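Local atomic coordinates of leucine--tRNA ligase (Agrobacterium radiobacter, PDB entry 5AH5), a protein that probably catalyses the ATP-dependent attachment of L-leucine to tRNA(Leu), as a class I aminoacyl-tRNA synthetase that also confers self-immunity to an antibiotic. Residues 149-154 / 185-190; 161-166 / 418-423; 196-201 / 222-227; 591-596 / 718-723; 707-712 / 725-730. All coordinates share one frame; numbering follows the deposited sequence.

Contact 1: 149-154 / 185-190; sequences RDDTYV and RTPQWF
Arg-149 and Trp-189 form one of five antiparallel bridges pairing residues 149-153, at the corner between strands 147-151 and 153-157, with strand 182-191 of the curled sheet that also carries the zinc ligand Cys-432. Arg-149 CD sits over one face of the indole, a CH-pi contact 3.9 Å from the centroid of the Trp-189 six-membered ring. The Arg-149 chain, extended from CG to NE (chi3 173°), carries the guanidinium on to Pro-187, whose CB lies over one face, 3.4 Å from NH2. Arg-185 CB lies over the Tyr-153 ring, 4.0 Å from its centroid. Asp-151 OD1 forms a salt bridge of charges alone with Arg-185 NH1 (3.6 Å). On the side of Asp-150 and Thr-152, Val-154 CG1 lies at the edge of the Phe-190 ring, 3.6 Å from CZ. Asp-150 and Gln-188 exchange both backbone bonds; those of Thr-152 and Thr-186 are longer, Thr-152 N to Thr-186 O weak. Asp-483 takes Trp-189 NE1. A water accepts from Arg-149 NE at 2.6 Å and donates weakly to Pro-187 O.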
# COMPACT_ATOMS: atom_id res chain seq x y z
N ARG B 149 12.07 23.53 -11.96
CA ARG B 149 11.01 24.51 -12.11
C ARG B 149 10.68 24.65 -13.54
O ARG B 149 11.57 24.69 -14.34
CB ARG B 149 11.44 25.86 -11.55
CG ARG B 149 10.24 26.73 -11.17
CD ARG B 149 10.59 27.74 -10.10
NE ARG B 149 9.50 28.67 -9.85
CZ ARG B 149 9.35 29.86 -10.44
NH1 ARG B 149 10.22 30.30 -11.36
NH2 ARG B 149 8.32 30.61 -10.09
N ASP B 150 9.39 24.73 -13.87
CA ASP B 150 9.03 24.87 -15.26
C ASP B 150 7.74 25.64 -15.36
O ASP B 150 6.92 25.60 -14.45
CB ASP B 150 8.88 23.48 -15.88
CG ASP B 150 8.72 23.49 -17.41
OD1 ASP B 150 9.22 24.40 -18.10
OD2 ASP B 150 8.11 22.55 -17.94
N ASP B 151 7.57 26.32 -16.49
CA ASP B 151 6.39 27.16 -16.77
C ASP B 151 5.62 26.44 -17.85
O ASP B 151 5.88 26.65 -19.05
CB ASP B 151 6.82 28.57 -17.24
CG ASP B 151 5.66 29.60 -17.28
OD1 ASP B 151 4.45 29.25 -17.20
OD2 ASP B 151 5.98 30.81 -17.38
N THR B 152 4.69 25.59 -17.42
CA THR B 152 3.96 24.71 -18.33
C THR B 152 2.59 24.36 -17.79
O THR B 152 2.18 24.86 -16.72
CB THR B 152 4.75 23.40 -18.62
OG1 THR B 152 4.01 22.59 -19.54
CG2 THR B 152 5.02 22.62 -17.32
N TYR B 153 1.88 23.51 -18.52
CA TYR B 153 0.50 23.19 -18.15
C TYR B 153 0.44 22.23 -16.95
O TYR B 153 1.15 21.23 -16.90
CB TYR B 153 -0.29 22.67 -19.34
CG TYR B 153 -0.67 23.81 -20.28
CD1 TYR B 153 -1.76 24.65 -19.99
CD2 TYR B 153 0.09 24.08 -21.44
CE1 TYR B 153 -2.11 25.70 -20.85
CE2 TYR B 153 -0.25 25.13 -22.30
CZ TYR B 153 -1.35 25.93 -22.00
OH TYR B 153 -1.68 26.98 -22.83
N VAL B 154 -0.42 22.56 -16.00
CA VAL B 154 -0.63 21.75 -14.79
C VAL B 154 -2.08 21.76 -14.47
O VAL B 154 -2.81 22.63 -14.95
CB VAL B 154 0.14 22.29 -13.55
CG1 VAL B 154 1.65 22.26 -13.80
CG2 VAL B 154 -0.32 23.67 -13.14
N ARG B 185 -1.30 27.22 -17.36
CA ARG B 185 0.14 27.36 -17.52
C ARG B 185 0.68 28.33 -16.43
O ARG B 185 0.11 29.39 -16.22
CB ARG B 185 0.43 27.90 -18.92
CG ARG B 185 1.85 27.75 -19.45
CD ARG B 185 1.87 28.06 -20.94
NE ARG B 185 3.20 27.95 -21.54
CZ ARG B 185 4.17 28.86 -21.40
NH1 ARG B 185 4.00 29.97 -20.67
NH2 ARG B 185 5.35 28.66 -21.99
N THR B 186 1.74 27.94 -15.72
CA THR B 186 2.21 28.64 -14.51
C THR B 186 3.57 28.07 -14.16
O THR B 186 3.80 26.88 -14.38
CB THR B 186 1.39 28.31 -13.21
OG1 THR B 186 0.01 28.11 -13.48
CG2 THR B 186 1.54 29.38 -12.20
N PRO B 187 4.43 28.87 -13.52
CA PRO B 187 5.73 28.30 -13.10
C PRO B 187 5.55 27.48 -11.83
O PRO B 187 4.97 27.98 -10.83
CB PRO B 187 6.64 29.52 -12.87
CG PRO B 187 5.89 30.70 -13.36
CD PRO B 187 4.41 30.35 -13.39
N GLN B 188 5.98 26.21 -11.88
CA GLN B 188 5.71 25.30 -10.79
C GLN B 188 6.90 24.38 -10.62
O GLN B 188 7.78 24.29 -11.53
CB GLN B 188 4.47 24.48 -11.08
CG GLN B 188 3.17 25.25 -11.14
CD GLN B 188 2.69 25.79 -9.82
OE1 GLN B 188 2.81 25.17 -8.76
NE2 GLN B 188 2.11 26.96 -9.88
N TRP B 189 6.93 23.72 -9.45
CA TRP B 189 7.96 22.74 -9.16
C TRP B 189 7.46 21.34 -9.53
O TRP B 189 6.25 21.02 -9.35
CB TRP B 189 8.41 22.79 -7.70
CG TRP B 189 9.12 24.07 -7.39
CD1 TRP B 189 8.58 25.19 -6.88
CD2 TRP B 189 10.52 24.35 -7.57
NE1 TRP B 189 9.52 26.15 -6.72
CE2 TRP B 189 10.73 25.67 -7.15
CE3 TRP B 189 11.60 23.62 -8.06
CZ2 TRP B 189 11.99 26.28 -7.18
CZ3 TRP B 189 12.82 24.17 -8.10
CH2 TRP B 189 13.03 25.53 -7.67
N PHE B 190 8.41 20.54 -10.02
CA PHE B 190 8.18 19.20 -10.54
C PHE B 190 9.31 18.28 -10.11
O PHE B 190 10.44 18.74 -9.82
CB PHE B 190 8.24 19.23 -12.06
CG PHE B 190 7.15 20.01 -12.68
CD1 PHE B 190 5.94 19.43 -12.96
CD2 PHE B 190 7.35 21.36 -12.98
CE1 PHE B 190 4.92 20.19 -13.55
CE2 PHE B 190 6.36 22.09 -13.55
CZ PHE B 190 5.14 21.51 -13.84
O HOH W 1 7.20 27.81 -9.03

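Contact 2: 161-166 / 418-423; sequences QTVLAA and SRQRYW
Gln-420, centre of an inverse gamma turn, bends at chi2 (63°), which swings CD back toward strand 162-164, and the amide oxygen meets a backbone N-H there. OE1 accepts from Val-163 N at 2.8 Å, nearly straight (168°) and in the plane of the amide. In return Gln-420 N donates to Thr-162 OG1 at 3.0 Å; that hydroxyl lies anti to its own backbone N, facing the turn. Val-163 CG2 packs 3.5 Å from Gln-420 OE1. These bonds join strand 162-164, which enters through a G1 beta bulge formed by Gln-161 and Thr-162 opposite Asp-157, to the end of strand 415-419 across 251 intervening residues, both strands belonging to the same curled antiparallel sheet. Arg-419 crosses Val-163 at about a right angle, its CD 3.1 Å from Val-163 O. Leu-164 CA lies over the centre of its guanidinium, which Asp-488 holds through NE and Ser-418 O through NH1 (2.9 Å). Arg-421 brings CG to 4.1 Å from Thr-162 CB, while its guanidinium bridges to Glu-160 and Glu-85.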
# COMPACT_ATOMS: atom_id res chain seq x y z
N GLN B 161 -8.19 25.74 -4.74
CA GLN B 161 -7.34 26.88 -5.08
C GLN B 161 -5.88 26.45 -5.10
O GLN B 161 -4.98 27.17 -4.66
CB GLN B 161 -7.62 28.09 -4.14
CG GLN B 161 -9.01 28.71 -4.39
CD GLN B 161 -9.01 29.56 -5.67
OE1 GLN B 161 -8.32 30.60 -5.72
NE2 GLN B 161 -9.73 29.14 -6.70
N THR B 162 -5.62 25.30 -5.67
CA THR B 162 -4.25 24.94 -5.90
C THR B 162 -4.04 24.09 -7.07
O THR B 162 -4.95 23.42 -7.58
CB THR B 162 -3.62 24.28 -4.62
OG1 THR B 162 -2.26 23.90 -4.86
CG2 THR B 162 -4.43 23.12 -4.13
N VAL B 163 -2.79 24.10 -7.49
CA VAL B 163 -2.33 23.16 -8.47
C VAL B 163 -2.36 21.74 -7.82
O VAL B 163 -2.19 21.62 -6.61
CB VAL B 163 -0.92 23.57 -8.93
CG1 VAL B 163 -0.20 22.46 -9.63
CG2 VAL B 163 -1.00 24.77 -9.78
N LEU B 164 -2.68 20.72 -8.61
CA LEU B 164 -2.68 19.29 -8.18
C LEU B 164 -1.81 18.46 -9.13
O LEU B 164 -1.69 18.78 -10.29
CB LEU B 164 -4.09 18.69 -8.21
CG LEU B 164 -5.06 19.26 -7.19
CD1 LEU B 164 -6.37 18.58 -7.42
CD2 LEU B 164 -4.60 19.13 -5.75
N ALA B 165 -1.22 17.39 -8.62
CA ALA B 165 -0.51 16.39 -9.47
C ALA B 165 -1.50 15.59 -10.33
O ALA B 165 -2.65 15.53 -10.00
CB ALA B 165 0.32 15.45 -8.59
N ALA B 166 -1.05 15.05 -11.45
CA ALA B 166 -1.91 14.25 -12.33
C ALA B 166 -2.55 13.10 -11.52
O ALA B 166 -3.68 12.71 -11.79
CB ALA B 166 -1.12 13.72 -13.50
N SER B 418 4.45 21.54 -6.09
CA SER B 418 4.17 22.83 -5.51
C SER B 418 2.68 23.11 -5.38
O SER B 418 1.90 22.90 -6.31
CB SER B 418 4.93 23.96 -6.22
OG SER B 418 4.90 23.87 -7.64
N ARG B 419 2.30 23.54 -4.19
CA ARG B 419 0.93 23.76 -3.83
C ARG B 419 0.78 25.20 -3.32
O ARG B 419 1.59 25.65 -2.52
CB ARG B 419 0.53 22.74 -2.75
CG ARG B 419 0.73 21.31 -3.24
CD ARG B 419 -0.30 20.97 -4.30
NE ARG B 419 -0.12 19.59 -4.74
CZ ARG B 419 0.57 19.23 -5.79
NH1 ARG B 419 1.13 20.14 -6.59
NH2 ARG B 419 0.69 17.93 -6.07
N GLN B 420 -0.29 25.88 -3.71
CA GLN B 420 -0.54 27.30 -3.27
C GLN B 420 -1.32 27.23 -2.02
O GLN B 420 -2.46 27.71 -1.89
CB GLN B 420 -1.23 28.17 -4.34
CG GLN B 420 -0.42 28.28 -5.67
CD GLN B 420 -0.24 26.91 -6.41
OE1 GLN B 420 -1.22 26.23 -6.59
NE2 GLN B 420 0.98 26.51 -6.77
N ARG B 421 -0.68 26.66 -1.02
CA ARG B 421 -1.33 26.37 0.26
C ARG B 421 -0.38 26.68 1.41
O ARG B 421 0.78 26.56 1.25
CB ARG B 421 -1.64 24.88 0.25
CG ARG B 421 -2.85 24.58 -0.57
CD ARG B 421 -3.93 24.67 0.46
NE ARG B 421 -5.14 24.56 -0.17
CZ ARG B 421 -6.22 24.00 0.36
NH1 ARG B 421 -6.30 23.55 1.61
NH2 ARG B 421 -7.25 23.96 -0.42
N TYR B 422 -0.95 27.07 2.54
CA TYR B 422 -0.24 27.31 3.77
C TYR B 422 0.32 26.01 4.44
O TYR B 422 1.51 25.96 4.82
CB TYR B 422 -1.19 27.98 4.77
CG TYR B 422 -0.63 28.17 6.17
CD1 TYR B 422 0.31 29.17 6.47
CD2 TYR B 422 -1.09 27.41 7.21
CE1 TYR B 422 0.79 29.34 7.78
CE2 TYR B 422 -0.57 27.53 8.47
CZ TYR B 422 0.36 28.54 8.76
OH TYR B 422 0.83 28.67 10.06
N TRP B 423 -0.52 24.98 4.56
CA TRP B 423 -0.25 23.91 5.51
C TRP B 423 0.47 22.79 4.78
O TRP B 423 -0.14 21.79 4.34
CB TRP B 423 -1.51 23.49 6.23
CG TRP B 423 -1.24 22.52 7.32
CD1 TRP B 423 -1.63 21.18 7.34
CD2 TRP B 423 -0.49 22.75 8.54
NE1 TRP B 423 -1.19 20.61 8.50
CE2 TRP B 423 -0.47 21.53 9.23
CE3 TRP B 423 0.20 23.87 9.09
CZ2 TRP B 423 0.16 21.39 10.48
CZ3 TRP B 423 0.84 23.73 10.33
CH2 TRP B 423 0.84 22.49 11.00

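Contact 3: 196-201 / 222-227; sequences YADRLL and IGRTEG
Leu-201 CD2 is the bump that fills the bend of Arg-224: it lies over the centre of the guanidinium, 3.4 Å from CZ, and also meets Arg-224 CB at 3.5 Å. The arginine wraps this methyl because its chain, extended at first, turns at chi3 (68°). Ile-222 supplies the second bump, its CD1 resting against Leu-200 CB (3.8 Å) and its CG2 4.1 Å from Ala-197 CB, two branches of one side chain on helix 197-202. The contact sets that short helix against the point where helix 212-222 ends, Gly-223 breaks away with positive phi, and strand 224-234 starts, a strand of the mixed sheet of the editing-domain region. Arg-224 NH1 donates to Asp-198 OD1 at 3.0 Å, a salt bridge from above the carboxylate plane but within the guanidinium plane. Tyr-410 OH also bonds to Asp-198 OD1, and Asp-202 is a second anion for NH1. With two carboxylates beside it and a methyl over one face, the positive charge is probably well compensated and the group restrained in rotation.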
# COMPACT_ATOMS: atom_id res chain seq x y z
N TYR B 196 12.53 7.96 -14.73
CA TYR B 196 12.53 6.68 -14.04
C TYR B 196 11.41 5.75 -14.48
O TYR B 196 11.27 4.66 -13.94
CB TYR B 196 12.39 6.90 -12.54
CG TYR B 196 13.68 7.32 -11.91
CD1 TYR B 196 14.28 8.55 -12.24
CD2 TYR B 196 14.33 6.50 -11.00
CE1 TYR B 196 15.47 8.93 -11.67
CE2 TYR B 196 15.51 6.88 -10.42
CZ TYR B 196 16.07 8.11 -10.75
OH TYR B 196 17.26 8.46 -10.16
N ALA B 197 10.63 6.14 -15.47
CA ALA B 197 9.40 5.42 -15.79
C ALA B 197 9.66 4.00 -16.28
O ALA B 197 8.87 3.10 -15.99
CB ALA B 197 8.58 6.18 -16.81
N ASP B 198 10.73 3.81 -17.04
CA ASP B 198 11.13 2.49 -17.48
C ASP B 198 11.46 1.54 -16.31
O ASP B 198 11.05 0.39 -16.32
CB ASP B 198 12.35 2.57 -18.42
CG ASP B 198 11.97 2.89 -19.86
OD1 ASP B 198 10.78 2.80 -20.27
OD2 ASP B 198 12.91 3.18 -20.61
N ARG B 199 12.22 2.01 -15.34
CA ARG B 199 12.51 1.23 -14.16
C ARG B 199 11.32 0.94 -13.26
O ARG B 199 11.26 -0.13 -12.65
CB ARG B 199 13.52 1.92 -13.34
CG ARG B 199 14.91 1.87 -13.89
CD ARG B 199 15.84 1.93 -12.70
NE ARG B 199 16.57 3.13 -12.63
CZ ARG B 199 17.15 3.60 -11.53
NH1 ARG B 199 17.03 3.00 -10.33
NH2 ARG B 199 17.83 4.73 -11.65
N LEU B 200 10.43 1.92 -13.12
CA LEU B 200 9.17 1.73 -12.42
C LEU B 200 8.31 0.63 -13.10
O LEU B 200 7.70 -0.19 -12.43
CB LEU B 200 8.39 3.06 -12.39
CG LEU B 200 8.98 4.14 -11.48
CD1 LEU B 200 8.26 5.48 -11.70
CD2 LEU B 200 8.95 3.70 -10.00
N LEU B 201 8.29 0.63 -14.42
CA LEU B 201 7.49 -0.31 -15.18
C LEU B 201 8.12 -1.71 -15.16
O LEU B 201 7.49 -2.65 -14.74
CB LEU B 201 7.33 0.22 -16.61
CG LEU B 201 6.44 -0.55 -17.56
CD1 LEU B 201 5.07 -0.84 -16.95
CD2 LEU B 201 6.32 0.23 -18.86
N ILE B 222 1.49 4.18 -15.76
CA ILE B 222 2.72 4.61 -16.41
C ILE B 222 2.52 4.67 -17.93
O ILE B 222 2.86 5.68 -18.56
CB ILE B 222 3.88 3.69 -16.04
CG1 ILE B 222 4.17 3.81 -14.52
CG2 ILE B 222 5.10 3.97 -16.91
CD1 ILE B 222 4.94 2.62 -13.98
N GLY B 223 1.98 3.58 -18.46
CA GLY B 223 1.38 3.52 -19.79
C GLY B 223 2.40 3.75 -20.88
O GLY B 223 2.28 4.72 -21.64
N ARG B 224 3.42 2.93 -20.91
CA ARG B 224 4.40 2.95 -22.01
C ARG B 224 3.82 2.43 -23.37
O ARG B 224 3.20 1.35 -23.44
CB ARG B 224 5.65 2.17 -21.64
CG ARG B 224 6.75 2.24 -22.67
CD ARG B 224 8.06 1.66 -22.17
NE ARG B 224 7.95 0.21 -22.00
CZ ARG B 224 8.73 -0.53 -21.20
NH1 ARG B 224 9.71 -0.01 -20.45
NH2 ARG B 224 8.51 -1.84 -21.15
N THR B 225 4.02 3.22 -24.43
CA THR B 225 3.45 3.00 -25.78
C THR B 225 4.60 2.96 -26.79
O THR B 225 5.60 3.67 -26.64
CB THR B 225 2.47 4.14 -26.15
OG1 THR B 225 1.31 4.06 -25.32
CG2 THR B 225 2.00 4.07 -27.60
N GLU B 226 4.45 2.14 -27.82
CA GLU B 226 5.45 2.04 -28.88
C GLU B 226 4.84 2.56 -30.21
O GLU B 226 3.67 2.31 -30.49
CB GLU B 226 5.93 0.59 -28.99
CG GLU B 226 7.46 0.45 -28.93
CD GLU B 226 8.05 0.78 -27.56
OE1 GLU B 226 7.46 0.36 -26.55
OE2 GLU B 226 9.11 1.46 -27.50
N GLY B 227 5.62 3.31 -30.99
CA GLY B 227 5.13 3.86 -32.27
C GLY B 227 6.22 4.51 -33.11
O GLY B 227 7.40 4.18 -33.00

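Contact 4: 591-596 / 718-723; sequences GADAVR and FAPHIS
Asp-593 turns its side chain into the start of helix 720-729, and each atom from CB outward finds a partner there. CB packs against Ala-719 CB at 3.8 Å. CG, anti to its own carbonyl carbon (chi1 -71°), holds the carboxylate against the first turn of the helix, 49° from the plane of the His-721 imidazole. OD1 is gripped twice: its syn lone pair takes His-721 N at 3.2 Å, and His-721 ND1 donates at 2.9 Å in its own ring plane but from above the carboxylate. Pro-720 N lies 3.1 Å from the same oxygen, Asp-593 OD1, without a hydrogen to share. On the syn side of the other oxygen, Ile-722 N donates to Asp-593 OD2 at 2.8 Å. A carboxylate borrowed from helix 592-601 thus meets amide hydrogens at an N-terminus whose N-cap residue is Ala-719, and the charge is probably stabilised by the helix end. The arrangement ties the class I synthetase region to the helical anticodon-binding domain typical of class Ia synthetases. Ala-592 CB meets His-721 CE1 at 3.6 Å, and Trp-16 approaches the same ring. One turn on, Arg-596 comes tip to tip with Pro-720, whose CG is 3.9 Å from NH1, while Asp-58 pairs with NH2. A water accepts from Arg-596 NH2 and donates to Phe-718 O.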
# COMPACT_ATOMS: atom_id res chain seq x y z
N GLY B 591 -14.03 -4.47 25.09
CA GLY B 591 -12.62 -4.60 25.28
C GLY B 591 -11.88 -4.58 23.95
O GLY B 591 -12.44 -4.90 22.89
N ALA B 592 -10.61 -4.25 24.01
CA ALA B 592 -9.79 -4.25 22.79
C ALA B 592 -9.69 -5.62 22.03
O ALA B 592 -9.63 -5.68 20.79
CB ALA B 592 -8.39 -3.81 23.14
N ASP B 593 -9.55 -6.67 22.79
CA ASP B 593 -9.28 -8.01 22.16
C ASP B 593 -10.47 -8.45 21.25
O ASP B 593 -10.29 -8.84 20.10
CB ASP B 593 -9.09 -9.02 23.27
CG ASP B 593 -7.78 -8.85 24.03
OD1 ASP B 593 -6.72 -8.49 23.46
OD2 ASP B 593 -7.81 -9.09 25.24
N ALA B 594 -11.67 -8.29 21.78
CA ALA B 594 -12.89 -8.70 21.07
C ALA B 594 -13.10 -7.89 19.82
O ALA B 594 -13.50 -8.43 18.80
CB ALA B 594 -14.09 -8.62 21.99
N VAL B 595 -12.71 -6.60 19.87
CA VAL B 595 -12.82 -5.75 18.73
C VAL B 595 -11.85 -6.18 17.66
O VAL B 595 -12.20 -6.32 16.48
CB VAL B 595 -12.58 -4.26 19.11
CG1 VAL B 595 -12.53 -3.40 17.90
CG2 VAL B 595 -13.74 -3.79 19.99
N ARG B 596 -10.61 -6.36 18.07
CA ARG B 596 -9.57 -6.71 17.12
C ARG B 596 -9.81 -8.12 16.50
O ARG B 596 -9.63 -8.31 15.28
CB ARG B 596 -8.24 -6.69 17.81
CG ARG B 596 -7.79 -5.30 18.27
CD ARG B 596 -6.60 -5.38 19.20
NE ARG B 596 -5.52 -6.14 18.59
CZ ARG B 596 -4.23 -6.08 18.95
NH1 ARG B 596 -3.79 -5.22 19.86
NH2 ARG B 596 -3.37 -6.87 18.34
N PHE B 718 -3.45 -12.20 18.81
CA PHE B 718 -4.81 -11.84 18.42
C PHE B 718 -5.55 -11.17 19.51
O PHE B 718 -6.29 -10.21 19.26
CB PHE B 718 -5.64 -13.13 17.94
CG PHE B 718 -4.95 -13.89 16.88
CD1 PHE B 718 -5.08 -13.53 15.58
CD2 PHE B 718 -4.11 -14.95 17.22
CE1 PHE B 718 -4.42 -14.20 14.60
CE2 PHE B 718 -3.42 -15.63 16.24
CZ PHE B 718 -3.58 -15.26 14.93
N ALA B 719 -5.43 -11.73 20.70
CA ALA B 719 -6.14 -11.27 21.89
C ALA B 719 -5.14 -11.13 23.03
O ALA B 719 -5.18 -11.83 24.05
CB ALA B 719 -7.29 -12.16 22.27
N PRO B 720 -4.22 -10.15 22.90
CA PRO B 720 -3.06 -10.04 23.80
C PRO B 720 -3.31 -9.76 25.24
O PRO B 720 -2.55 -10.23 26.09
CB PRO B 720 -2.21 -8.90 23.15
CG PRO B 720 -3.19 -8.10 22.42
CD PRO B 720 -4.11 -9.19 21.81
N HIS B 721 -4.37 -9.03 25.54
CA HIS B 721 -4.67 -8.62 26.92
C HIS B 721 -5.24 -9.77 27.76
O HIS B 721 -4.80 -10.05 28.89
CB HIS B 721 -5.69 -7.44 26.96
CG HIS B 721 -5.30 -6.26 26.11
ND1 HIS B 721 -5.59 -6.19 24.76
CD2 HIS B 721 -4.68 -5.10 26.43
CE1 HIS B 721 -5.16 -5.04 24.29
NE2 HIS B 721 -4.56 -4.38 25.27
N ILE B 722 -6.29 -10.37 27.22
CA ILE B 722 -6.90 -11.56 27.83
C ILE B 722 -5.86 -12.67 27.97
O ILE B 722 -5.87 -13.42 28.91
CB ILE B 722 -8.09 -12.06 26.95
CG1 ILE B 722 -9.38 -11.42 27.46
CG2 ILE B 722 -8.22 -13.58 26.96
CD1 ILE B 722 -10.47 -11.25 26.40
N SER B 723 -4.99 -12.77 27.02
CA SER B 723 -3.95 -13.79 27.09
C SER B 723 -2.99 -13.61 28.25
O SER B 723 -2.62 -14.60 28.89
CB SER B 723 -3.19 -13.85 25.79
OG SER B 723 -4.07 -14.32 24.78
O HOH W 2 -5.11 -8.44 16.82

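Contact 5: 707-712 / 725-730; sequences SLRLLV and ELWALS
Arg-709 bends at chi2 (-145°) and Trp-727 has CG anti to the backbone N (chi1 -173°); the two side chains cross at about a right angle, Trp-727 CZ3 4.1 Å from Arg-709 CB with Arg-709 O at the ring edge, in the anticodon-binding helical bundle. The segments 707-712 and 725-729 of helices 701-715 and 720-729 run nearly antiparallel, 153° between their directions and 9.9 Å between axes at closest. The arginine grips Ser-730 side-on: NE donates to OG at 2.8 Å and NH2 to the carbonyl O at 2.7 Å, both partners close to the guanidinium plane, holding the chain where it leaves the helix. Leu-637 O also accepts from NH2, and Ser-640 O and Ala-642 O from NH1, so NH1 and NH2 of this buried arginine are met by backbone carbonyls and NE by the serine hydroxyl. Beside this polar end Val-712 packs with both methyls, CG2 at 3.9 Å from Leu-726 CB and CG1 at 4.1 Å from Trp-727 CE3. Ser-730 OG in turn donates a hydrogen bond to Trp-727 O, at 2.8 Å.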
# COMPACT_ATOMS: atom_id res chain seq x y z
N SER B 707 -1.56 -27.83 27.27
CA SER B 707 -2.41 -27.47 26.17
C SER B 707 -3.03 -26.10 26.35
O SER B 707 -3.24 -25.43 25.38
CB SER B 707 -3.56 -28.47 26.01
OG SER B 707 -3.06 -29.75 25.72
N LEU B 708 -3.44 -25.81 27.57
CA LEU B 708 -4.08 -24.59 27.91
C LEU B 708 -3.07 -23.44 27.83
O LEU B 708 -3.39 -22.40 27.28
CB LEU B 708 -4.65 -24.67 29.33
CG LEU B 708 -5.88 -25.60 29.49
CD1 LEU B 708 -6.23 -25.68 30.95
CD2 LEU B 708 -7.08 -25.11 28.73
N ARG B 709 -1.88 -23.63 28.38
CA ARG B 709 -0.80 -22.67 28.28
C ARG B 709 -0.35 -22.49 26.82
O ARG B 709 -0.10 -21.38 26.37
CB ARG B 709 0.37 -23.04 29.19
CG ARG B 709 -0.03 -22.88 30.64
CD ARG B 709 1.08 -22.40 31.53
NE ARG B 709 0.60 -22.36 32.92
CZ ARG B 709 0.61 -23.40 33.76
NH1 ARG B 709 1.04 -24.61 33.35
NH2 ARG B 709 0.17 -23.24 34.98
N LEU B 710 -0.39 -23.55 26.04
CA LEU B 710 -0.05 -23.45 24.65
C LEU B 710 -1.12 -22.66 23.88
O LEU B 710 -0.77 -21.85 23.04
CB LEU B 710 0.16 -24.84 24.09
CG LEU B 710 1.07 -25.14 22.93
CD1 LEU B 710 2.48 -24.56 23.13
CD2 LEU B 710 1.14 -26.67 22.74
N LEU B 711 -2.39 -22.88 24.21
CA LEU B 711 -3.52 -22.21 23.61
C LEU B 711 -3.39 -20.67 23.77
O LEU B 711 -3.61 -19.95 22.84
CB LEU B 711 -4.84 -22.66 24.29
CG LEU B 711 -6.15 -22.03 23.83
CD1 LEU B 711 -6.22 -22.09 22.34
CD2 LEU B 711 -7.37 -22.70 24.44
N VAL B 712 -3.08 -20.22 24.97
CA VAL B 712 -2.93 -18.78 25.28
C VAL B 712 -1.68 -18.17 24.62
O VAL B 712 -1.68 -16.95 24.25
CB VAL B 712 -3.02 -18.62 26.79
CG1 VAL B 712 -2.07 -17.59 27.36
CG2 VAL B 712 -4.46 -18.29 27.13
N GLU B 725 -3.84 -12.04 30.92
CA GLU B 725 -4.62 -12.26 32.13
C GLU B 725 -4.61 -13.77 32.46
O GLU B 725 -4.40 -14.17 33.59
CB GLU B 725 -6.08 -11.80 31.90
CG GLU B 725 -7.02 -11.82 33.10
CD GLU B 725 -6.85 -10.63 34.04
OE1 GLU B 725 -6.14 -9.64 33.73
OE2 GLU B 725 -7.51 -10.66 35.09
N LEU B 726 -4.88 -14.59 31.45
CA LEU B 726 -5.03 -16.04 31.68
C LEU B 726 -3.71 -16.68 32.02
O LEU B 726 -3.63 -17.43 32.99
CB LEU B 726 -5.64 -16.69 30.46
CG LEU B 726 -7.07 -16.22 30.29
CD1 LEU B 726 -7.67 -16.85 29.03
CD2 LEU B 726 -7.91 -16.50 31.52
N TRP B 727 -2.67 -16.30 31.28
CA TRP B 727 -1.29 -16.70 31.63
C TRP B 727 -0.94 -16.45 33.08
O TRP B 727 -0.47 -17.40 33.78
CB TRP B 727 -0.32 -15.96 30.73
CG TRP B 727 1.14 -16.30 30.77
CD1 TRP B 727 2.12 -15.53 31.28
CD2 TRP B 727 1.78 -17.38 30.13
NE1 TRP B 727 3.34 -16.07 31.04
CE2 TRP B 727 3.17 -17.21 30.30
CE3 TRP B 727 1.32 -18.50 29.44
CZ2 TRP B 727 4.11 -18.14 29.85
CZ3 TRP B 727 2.23 -19.39 28.94
CH2 TRP B 727 3.62 -19.24 29.17
N ALA B 728 -1.21 -15.23 33.55
CA ALA B 728 -0.98 -14.89 34.96
C ALA B 728 -1.87 -15.65 35.91
O ALA B 728 -1.41 -16.10 36.97
CB ALA B 728 -1.16 -13.39 35.23
N LEU B 729 -3.16 -15.74 35.58
CA LEU B 729 -4.08 -16.51 36.39
C LEU B 729 -3.60 -18.00 36.55
O LEU B 729 -3.69 -18.59 37.61
CB LEU B 729 -5.45 -16.45 35.79
CG LEU B 729 -6.57 -17.15 36.54
CD1 LEU B 729 -6.94 -16.38 37.81
CD2 LEU B 729 -7.76 -17.31 35.59
N SER B 730 -3.04 -18.55 35.50
CA SER B 730 -2.52 -19.91 35.56
C SER B 730 -1.23 -20.07 36.41
O SER B 730 -0.74 -21.19 36.51
CB SER B 730 -2.24 -20.40 34.15
OG SER B 730 -0.93 -20.13 33.75

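In the fold
Contacts 1 and 2 share one antiparallel sheet: their centres are about 12 Å apart, strands 182-191 and 415-419 are neighbours in it, and Ser-418 OG bonds to both Gln-188 OE1 and Trp-189 N. Contact 3 follows contact 1 along the chain, its centre about 22 Å away, and lies between the segments of contact 2 in sequence, where the short helix 197-202 meets the first strand of the editing-domain region. Contacts 4 and 5, with centres about 14 Å apart, share helix 720-729 and alternate along the chain; they lie across the chain's centre from contacts 1 and 3, about 46 to 63 Å between centres. Contact 4 joins the class I synthetase region to the anticodon-binding domain, within which contact 5 packs two helices.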